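Local coordinates for Atg1 tMIT (Kluyveromyces marxianus, PDB 4P1N), which is a serine/threonine kinase needed for autophagosome formation and cytoplasm-to-vacuole transport, seen here through its tandem MIT region, at residues W221-E224 with I225-D228. Residues are numbered along the deposited sequence; the frame is centred on the assembly and turned at random.
Sequences WMLE and ILLD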
loop_
_atom_site.group_PDB
_atom_site.type_symbol
_atom_site.label_atom_id
_atom_site.label_comp_id
_atom_site.label_asym_id
_atom_site.label_seq_id
_atom_site.Cartn_x
_atom_site.Cartn_y
_atom_site.Cartn_z
ATOM N N TRP B 221 -13.478 4.693 11.659
ATOM C CA TRP B 221 -12.023 4.541 11.663
ATOM C C TRP B 221 -11.359 5.778 12.235
ATOM O O TRP B 221 -10.470 5.670 13.061
ATOM C CB TRP B 221 -11.469 4.296 10.281
ATOM C CG TRP B 221 -11.822 3.000 9.691
ATOM C CD1 TRP B 221 -12.440 2.805 8.478
ATOM C CD2 TRP B 221 -11.531 1.695 10.209
ATOM N NE1 TRP B 221 -12.548 1.468 8.221
ATOM C CE2 TRP B 221 -11.998 0.764 9.264
ATOM C CE3 TRP B 221 -10.883 1.232 11.345
ATOM C CZ2 TRP B 221 -11.862 -0.588 9.431
ATOM C CZ3 TRP B 221 -10.757 -0.138 11.535
ATOM C CH2 TRP B 221 -11.251 -1.035 10.580
ATOM N N MET B 222 -11.829 6.951 11.822
ATOM C CA MET B 222 -11.260 8.239 12.274
ATOM C C MET B 222 -11.362 8.435 13.750
ATOM O O MET B 222 -10.372 8.757 14.394
ATOM C CB MET B 222 -11.919 9.416 11.563
ATOM C CG MET B 222 -11.579 9.421 10.081
ATOM S SD MET B 222 -12.244 10.859 9.216
ATOM C CE MET B 222 -11.252 12.166 9.861
ATOM N N LEU B 223 -12.551 8.219 14.308
ATOM C CA LEU B 223 -12.759 8.392 15.734
ATOM C C LEU B 223 -12.061 7.335 16.573
ATOM O O LEU B 223 -11.683 7.606 17.729
ATOM C CB LEU B 223 -14.272 8.413 16.071
ATOM C CG LEU B 223 -15.092 9.565 15.522
ATOM C CD1 LEU B 223 -16.579 9.356 15.802
ATOM C CD2 LEU B 223 -14.619 10.870 16.124
ATOM N N GLU B 224 -11.914 6.123 16.054
ATOM C CA GLU B 224 -11.164 5.097 16.806
ATOM C C GLU B 224 -9.722 5.491 17.008
ATOM O O GLU B 224 -9.128 5.194 18.027
ATOM C CB GLU B 224 -11.232 3.731 16.140
ATOM C CG GLU B 224 -12.440 2.954 16.613
ATOM C CD GLU B 224 -12.928 1.957 15.601
ATOM O OE1 GLU B 224 -14.161 1.808 15.516
ATOM O OE2 GLU B 224 -12.089 1.339 14.903
ATOM N N ILE B 225 -9.170 6.215 16.041
ATOM C CA ILE B 225 -7.833 6.723 16.181
ATOM C C ILE B 225 -7.721 7.526 17.477
ATOM O O ILE B 225 -6.746 7.394 18.215
ATOM C CB ILE B 225 -7.434 7.550 14.945
ATOM C CG1 ILE B 225 -7.234 6.606 13.767
ATOM C CG2 ILE B 225 -6.159 8.349 15.206
ATOM C CD1 ILE B 225 -7.273 7.314 12.426
ATOM N N LEU B 226 -8.743 8.323 17.760
ATOM C CA LEU B 226 -8.746 9.201 18.911
ATOM C C LEU B 226 -8.978 8.477 20.230
ATOM O O LEU B 226 -8.694 9.032 21.277
ATOM C CB LEU B 226 -9.811 10.263 18.741
ATOM C CG LEU B 226 -9.737 11.154 17.495
ATOM C CD1 LEU B 226 -10.795 12.236 17.561
ATOM C CD2 LEU B 226 -8.345 11.776 17.411
ATOM N N LEU B 227 -9.523 7.268 20.176
ATOM C CA LEU B 227 -9.763 6.452 21.367
ATOM C C LEU B 227 -8.690 5.396 21.532
ATOM O O LEU B 227 -8.700 4.679 22.502
ATOM C CB LEU B 227 -11.128 5.764 21.285
ATOM C CG LEU B 227 -12.339 6.700 21.293
ATOM C CD1 LEU B 227 -13.622 5.913 21.072
ATOM C CD2 LEU B 227 -12.389 7.487 22.588
ATOM N N ASP B 228 -7.771 5.290 20.584
ATOM C CA ASP B 228 -6.736 4.290 20.671
ATOM C C ASP B 228 -5.516 4.867 21.389
ATOM O O ASP B 228 -4.903 5.853 20.934
ATOM C CB ASP B 228 -6.374 3.809 19.266
ATOM C CG ASP B 228 -5.404 2.648 19.277
ATOM O OD1 ASP B 228 -4.350 2.735 19.931
ATOM O OD2 ASP B 228 -5.671 1.654 18.586
#
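Trp221 to Glu224 meet Ile225 to Asp228 in a local contact along one backbone, in the last turns of helix 209-227, where weak i to i+3 bonds stand alongside i to i+4 bonding. A well-aligned i to i+4 bond runs from Ile225 N to Trp221 O, 3.3 Å long with an N-H...O angle of 149°. The next amide, Leu226 N, makes a weak bond to Leu223 O at 3.0 Å, an i to i+3 pairing. Leu227 N bonds to Glu224 O at 3.0 Å.

Ile225 lies close over the preceding turn. Its CG1 stands beside the backbone N (chi1 -71°), which brings that branch within 3.4 Å of Trp221 O, while CB rests 3.2 Å from Met222 O. Leu223 packs on helices 184-204 and 250-273 within the three-helix bundle of the second MIT domain, whereas Met222 and Ile225 also touch helix 10-33 of the first, and Ile225 its helix 95-129, so this turn sits where the two tandem domains meet. An alanine at Ile225 would keep CB but probably open a gap beside Met24 and Ile115 and leave Trp221 O without its hydrocarbon cover. On another flank, Leu223 CD2 and Leu226 CD1 approach methyl to methyl at 4.3 Å, one turn apart, with Leu226 continuing to Glu185 of helix 184-204.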